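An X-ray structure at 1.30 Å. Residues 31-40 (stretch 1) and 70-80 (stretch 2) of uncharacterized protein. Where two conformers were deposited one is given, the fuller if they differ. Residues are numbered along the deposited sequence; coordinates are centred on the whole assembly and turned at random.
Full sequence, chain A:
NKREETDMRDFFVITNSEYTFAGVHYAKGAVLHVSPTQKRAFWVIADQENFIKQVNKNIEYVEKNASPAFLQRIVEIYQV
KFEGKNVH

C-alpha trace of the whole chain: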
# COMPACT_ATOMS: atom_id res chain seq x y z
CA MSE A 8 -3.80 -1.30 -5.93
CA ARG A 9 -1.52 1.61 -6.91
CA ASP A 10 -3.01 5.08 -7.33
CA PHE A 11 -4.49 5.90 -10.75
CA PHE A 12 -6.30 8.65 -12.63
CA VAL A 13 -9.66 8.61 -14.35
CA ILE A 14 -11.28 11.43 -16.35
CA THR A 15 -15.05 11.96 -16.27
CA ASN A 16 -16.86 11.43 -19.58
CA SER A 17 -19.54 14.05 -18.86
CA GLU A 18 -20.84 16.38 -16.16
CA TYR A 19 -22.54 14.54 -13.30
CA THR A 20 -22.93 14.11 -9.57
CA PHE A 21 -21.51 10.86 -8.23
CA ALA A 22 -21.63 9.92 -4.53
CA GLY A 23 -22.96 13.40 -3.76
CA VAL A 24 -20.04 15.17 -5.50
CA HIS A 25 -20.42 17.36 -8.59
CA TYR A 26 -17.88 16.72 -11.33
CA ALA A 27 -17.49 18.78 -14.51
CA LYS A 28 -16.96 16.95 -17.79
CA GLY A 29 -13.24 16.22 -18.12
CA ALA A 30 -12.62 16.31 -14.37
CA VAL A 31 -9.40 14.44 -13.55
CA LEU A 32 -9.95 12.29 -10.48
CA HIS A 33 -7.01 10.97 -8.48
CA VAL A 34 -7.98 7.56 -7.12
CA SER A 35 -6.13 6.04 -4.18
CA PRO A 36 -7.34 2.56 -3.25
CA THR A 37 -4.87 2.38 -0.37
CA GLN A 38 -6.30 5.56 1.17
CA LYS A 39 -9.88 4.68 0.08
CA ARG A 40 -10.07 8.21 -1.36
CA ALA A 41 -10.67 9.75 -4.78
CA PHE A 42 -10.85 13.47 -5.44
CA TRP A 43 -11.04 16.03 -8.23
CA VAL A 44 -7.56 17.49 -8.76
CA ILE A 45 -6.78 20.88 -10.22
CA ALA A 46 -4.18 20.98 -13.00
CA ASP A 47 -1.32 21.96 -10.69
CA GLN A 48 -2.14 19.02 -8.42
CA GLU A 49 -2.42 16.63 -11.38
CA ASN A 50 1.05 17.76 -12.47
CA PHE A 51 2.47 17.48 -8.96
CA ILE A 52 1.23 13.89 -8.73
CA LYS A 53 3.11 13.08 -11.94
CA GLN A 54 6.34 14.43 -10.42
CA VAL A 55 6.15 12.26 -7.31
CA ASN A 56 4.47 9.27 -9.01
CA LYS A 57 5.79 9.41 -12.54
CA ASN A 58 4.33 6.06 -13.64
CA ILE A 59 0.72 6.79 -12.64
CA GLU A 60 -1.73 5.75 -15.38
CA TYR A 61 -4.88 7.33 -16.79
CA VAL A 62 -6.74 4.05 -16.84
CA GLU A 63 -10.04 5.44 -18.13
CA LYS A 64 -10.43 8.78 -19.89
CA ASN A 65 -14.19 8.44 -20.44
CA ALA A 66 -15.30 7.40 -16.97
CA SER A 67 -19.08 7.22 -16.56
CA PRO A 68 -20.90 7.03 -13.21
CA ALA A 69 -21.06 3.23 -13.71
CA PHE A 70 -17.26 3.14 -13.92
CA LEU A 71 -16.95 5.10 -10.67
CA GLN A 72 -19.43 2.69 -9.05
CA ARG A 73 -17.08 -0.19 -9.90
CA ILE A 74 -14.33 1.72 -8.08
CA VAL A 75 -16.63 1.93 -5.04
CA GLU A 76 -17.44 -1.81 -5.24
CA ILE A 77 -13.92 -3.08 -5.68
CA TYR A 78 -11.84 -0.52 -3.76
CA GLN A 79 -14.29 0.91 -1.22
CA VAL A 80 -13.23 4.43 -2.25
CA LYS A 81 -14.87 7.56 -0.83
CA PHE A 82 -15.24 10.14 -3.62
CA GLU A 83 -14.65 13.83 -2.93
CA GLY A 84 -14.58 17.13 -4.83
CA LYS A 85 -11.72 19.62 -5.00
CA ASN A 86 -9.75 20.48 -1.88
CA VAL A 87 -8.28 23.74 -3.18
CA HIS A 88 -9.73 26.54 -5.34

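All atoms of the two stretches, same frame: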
# COMPACT_ATOMS: atom_id res chain seq x y z
N VAL A 31 -10.40 15.46 -13.85
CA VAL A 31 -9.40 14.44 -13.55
C VAL A 31 -9.52 14.07 -12.08
O VAL A 31 -9.39 14.93 -11.20
CB VAL A 31 -7.97 14.92 -13.90
CG1 VAL A 31 -6.94 13.89 -13.49
CG2 VAL A 31 -7.89 15.24 -15.40
N LEU A 32 -9.80 12.79 -11.84
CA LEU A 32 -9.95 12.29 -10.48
C LEU A 32 -8.75 11.43 -10.13
O LEU A 32 -8.40 10.49 -10.86
CB LEU A 32 -11.23 11.46 -10.35
CG LEU A 32 -12.50 12.08 -10.92
CD1 LEU A 32 -13.71 11.21 -10.58
CD2 LEU A 32 -12.71 13.52 -10.43
N HIS A 33 -8.09 11.78 -9.03
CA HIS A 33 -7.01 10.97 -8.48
C HIS A 33 -7.64 9.93 -7.57
O HIS A 33 -8.34 10.28 -6.62
CB HIS A 33 -6.05 11.83 -7.67
CG HIS A 33 -4.88 11.07 -7.14
ND1 HIS A 33 -4.81 10.64 -5.83
CD2 HIS A 33 -3.76 10.61 -7.75
CE1 HIS A 33 -3.67 9.98 -5.65
NE2 HIS A 33 -3.01 9.96 -6.79
N VAL A 34 -7.38 8.66 -7.87
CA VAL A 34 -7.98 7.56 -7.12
C VAL A 34 -6.90 6.83 -6.35
O VAL A 34 -5.93 6.34 -6.94
CB VAL A 34 -8.73 6.56 -8.04
CG1 VAL A 34 -9.46 5.51 -7.23
CG2 VAL A 34 -9.71 7.29 -8.98
N SER A 35 -7.07 6.74 -5.03
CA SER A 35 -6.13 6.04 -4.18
C SER A 35 -6.82 4.90 -3.44
O SER A 35 -7.43 5.12 -2.40
CB SER A 35 -5.47 6.99 -3.18
OG SER A 35 -4.61 6.24 -2.33
N PRO A 36 -6.77 3.68 -4.00
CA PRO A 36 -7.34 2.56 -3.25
C PRO A 36 -6.75 2.39 -1.85
O PRO A 36 -7.49 2.08 -0.91
CB PRO A 36 -7.03 1.36 -4.16
CG PRO A 36 -7.05 1.98 -5.55
CD PRO A 36 -6.31 3.28 -5.33
N THR A 37 -5.45 2.59 -1.68
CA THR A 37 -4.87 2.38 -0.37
C THR A 37 -5.45 3.34 0.67
O THR A 37 -5.74 2.94 1.81
CB THR A 37 -3.32 2.40 -0.38
OG1 THR A 37 -2.83 3.59 -1.03
CG2 THR A 37 -2.79 1.15 -1.08
N GLN A 38 -5.70 4.58 0.27
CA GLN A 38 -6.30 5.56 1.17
C GLN A 38 -7.83 5.58 1.11
O GLN A 38 -8.47 6.39 1.78
CB GLN A 38 -5.74 6.95 0.88
CG GLN A 38 -4.23 7.03 1.08
CD GLN A 38 -3.73 8.47 1.19
OE1 GLN A 38 -4.42 9.41 0.80
NE2 GLN A 38 -2.54 8.64 1.75
N LYS A 39 -8.42 4.69 0.31
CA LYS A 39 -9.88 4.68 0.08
C LYS A 39 -10.42 6.09 -0.21
O LYS A 39 -11.46 6.50 0.31
CB LYS A 39 -10.60 4.02 1.26
CG LYS A 39 -10.30 2.53 1.37
CD LYS A 39 -11.02 1.89 2.56
CE LYS A 39 -10.75 0.39 2.63
NZ LYS A 39 -11.28 -0.19 3.90
N ARG A 40 -9.71 6.82 -1.07
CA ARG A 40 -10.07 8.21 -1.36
C ARG A 40 -9.84 8.54 -2.83
O ARG A 40 -8.78 8.22 -3.38
CB ARG A 40 -9.23 9.17 -0.50
CG ARG A 40 -9.50 10.66 -0.80
CD ARG A 40 -8.67 11.58 0.08
NE ARG A 40 -8.82 13.00 -0.27
CZ ARG A 40 -7.82 13.83 -0.56
NH1 ARG A 40 -6.56 13.41 -0.59
NH2 ARG A 40 -8.09 15.10 -0.86
N PHE A 70 -18.67 3.44 -14.13
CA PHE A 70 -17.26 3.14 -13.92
C PHE A 70 -16.84 3.52 -12.50
O PHE A 70 -16.15 2.75 -11.80
CB PHE A 70 -16.42 3.87 -14.97
CG PHE A 70 -15.03 3.33 -15.11
CD1 PHE A 70 -13.98 3.79 -14.32
CD2 PHE A 70 -14.77 2.32 -16.04
CE1 PHE A 70 -12.69 3.26 -14.46
CE2 PHE A 70 -13.49 1.78 -16.19
CZ PHE A 70 -12.45 2.25 -15.40
N LEU A 71 -17.26 4.70 -12.04
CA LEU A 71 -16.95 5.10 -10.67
C LEU A 71 -17.59 4.15 -9.65
O LEU A 71 -16.98 3.86 -8.63
CB LEU A 71 -17.35 6.55 -10.40
CG LEU A 71 -16.78 7.62 -11.35
CD1 LEU A 71 -17.05 9.01 -10.80
CD2 LEU A 71 -15.29 7.43 -11.62
N GLN A 72 -18.78 3.64 -9.95
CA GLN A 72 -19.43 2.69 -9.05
C GLN A 72 -18.63 1.39 -8.92
O GLN A 72 -18.56 0.82 -7.84
CB GLN A 72 -20.87 2.42 -9.50
CG GLN A 72 -21.64 1.48 -8.56
CD GLN A 72 -21.77 2.02 -7.14
OE1 GLN A 72 -21.73 3.24 -6.93
NE2 GLN A 72 -21.94 1.13 -6.17
N ARG A 73 -17.98 0.96 -10.00
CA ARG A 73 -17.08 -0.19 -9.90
C ARG A 73 -15.92 0.11 -8.95
O ARG A 73 -15.49 -0.76 -8.20
CB ARG A 73 -16.56 -0.59 -11.27
CG ARG A 73 -17.57 -1.24 -12.18
CD ARG A 73 -17.84 -2.70 -11.78
NE ARG A 73 -18.73 -3.32 -12.76
CZ ARG A 73 -19.85 -3.97 -12.49
NH1 ARG A 73 -20.26 -4.16 -11.24
NH2 ARG A 73 -20.56 -4.47 -13.49
N ILE A 74 -15.39 1.34 -8.99
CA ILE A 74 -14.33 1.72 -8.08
C ILE A 74 -14.81 1.61 -6.63
O ILE A 74 -14.09 1.12 -5.75
CB ILE A 74 -13.77 3.12 -8.41
CG1 ILE A 74 -13.15 3.14 -9.81
CG2 ILE A 74 -12.76 3.54 -7.34
CD1 ILE A 74 -12.73 4.51 -10.29
N VAL A 75 -16.04 2.07 -6.36
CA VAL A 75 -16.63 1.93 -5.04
C VAL A 75 -16.74 0.45 -4.64
O VAL A 75 -16.34 0.06 -3.53
CB VAL A 75 -18.01 2.63 -4.97
CG1 VAL A 75 -18.73 2.31 -3.66
CG2 VAL A 75 -17.84 4.13 -5.14
N GLU A 76 -17.24 -0.39 -5.54
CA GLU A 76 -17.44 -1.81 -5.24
C GLU A 76 -16.15 -2.53 -4.91
O GLU A 76 -16.07 -3.29 -3.94
CB GLU A 76 -18.08 -2.53 -6.43
CG GLU A 76 -19.51 -2.15 -6.71
CD GLU A 76 -19.97 -2.55 -8.10
OE1 GLU A 76 -19.22 -3.23 -8.83
OE2 GLU A 76 -21.09 -2.16 -8.46
N ILE A 77 -15.14 -2.29 -5.75
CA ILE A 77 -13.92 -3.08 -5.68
C ILE A 77 -12.97 -2.51 -4.65
O ILE A 77 -12.34 -3.27 -3.91
CB ILE A 77 -13.22 -3.22 -7.07
CG1 ILE A 77 -13.93 -4.23 -7.97
CG2 ILE A 77 -11.81 -3.77 -6.90
CD1 ILE A 77 -15.35 -3.96 -8.23
N TYR A 78 -12.85 -1.19 -4.58
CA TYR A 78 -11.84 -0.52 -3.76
C TYR A 78 -12.38 0.24 -2.57
O TYR A 78 -11.59 0.80 -1.81
CB TYR A 78 -10.91 0.35 -4.64
CG TYR A 78 -10.22 -0.45 -5.72
CD1 TYR A 78 -9.26 -1.41 -5.40
CD2 TYR A 78 -10.53 -0.25 -7.07
CE1 TYR A 78 -8.63 -2.17 -6.38
CE2 TYR A 78 -9.90 -1.00 -8.06
CZ TYR A 78 -8.95 -1.96 -7.71
OH TYR A 78 -8.35 -2.70 -8.69
N GLN A 79 -13.70 0.33 -2.43
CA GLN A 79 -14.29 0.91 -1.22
C GLN A 79 -13.91 2.39 -1.07
O GLN A 79 -13.82 2.92 0.03
CB GLN A 79 -13.86 0.09 0.02
CG GLN A 79 -14.10 -1.41 -0.16
CD GLN A 79 -13.83 -2.18 1.10
OE1 GLN A 79 -14.75 -2.50 1.85
NE2 GLN A 79 -12.55 -2.48 1.36
N VAL A 80 -13.72 3.05 -2.21
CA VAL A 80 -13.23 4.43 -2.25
C VAL A 80 -14.34 5.42 -1.92
O VAL A 80 -15.46 5.30 -2.44
CB VAL A 80 -12.61 4.71 -3.63
CG1 VAL A 80 -12.43 6.19 -3.88
CG2 VAL A 80 -11.30 3.98 -3.77
O HOH W 1 -11.29 -3.08 3.77

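Three residues cover the most surface in this contact: Lys39 (80 Å²), Val80 (74 Å²) and Val34 (49 Å²), together a little under half of the 442 Å² summed over both sides. No direct hydrogen bond crosses between the stretches, so the association rests on apolar packing and one shared water.

Lys39 ends a type I beta turn that begins at Pro36, closed by the backbone hydrogen bond from Lys39 N to Pro36 O at 3.0 Å. The turn is framed by a reciprocal pair, Ser35 N to Arg40 O at 2.8 Å and Arg40 N to Ser35 O at 3.1 Å, and Gln38 N also donates to Ser35 OG at 3.3 Å. Lys39 itself has positive phi (47°), as does Gln79 (63°), the first residue to leave helical geometry after the helix. The two departures meet: Lys39 CB lies 3.6 Å from Gln79 O, and Lys39 CG lies 3.8 Å from Tyr78 O. With chi1 m and chi2 to chi4 all t, the lysine chain is extended, and its aliphatic part runs beside the glutamine, Lys39 CE being 3.6 Å from Gln79 NE2. At the tips, both nitrogens donate to water 1, Lys39 NZ at 2.9 Å and Gln79 NE2 at 2.8 Å. Since both groups are donors, an accepting water links them where a direct hydrogen bond between them could not form.

Val80 makes the closest backbone approach, its CA 4.1 Å from Lys39 CA and 3.7 Å from Lys39 O. Its CB points sideways, and with chi1 at 165° (t) the two methyls reach different neighbours: Val80 CG1 is 3.7 Å from Arg40 C, whereas Val80 CG2 is 4.2 Å from Pro36 CA and 4.2 Å from Val34 CG1. Val80 thus fills the space beside both ends of the hairpin turn.

Val34 carries the packing from the turn to the helix. Its CB points toward stretch 2, and Val34 CG1 lies 3.8 Å from Ile74 CG2, whose own CB points back toward the strand. Two residues earlier on the same side of the strand, Leu32 CD1 meets Leu71 CD1 at 4.0 Å; the leucine at 71 starts sideways, but its end comes nearer.

Near the helix end, Pro36 covers one face of Tyr78. Pro36 CG sits 4.2 Å from the centroid of the Tyr78 ring and 21° off its normal, a CH-pi arrangement, while Pro36 CB is 3.8 Å from Tyr78 CD1.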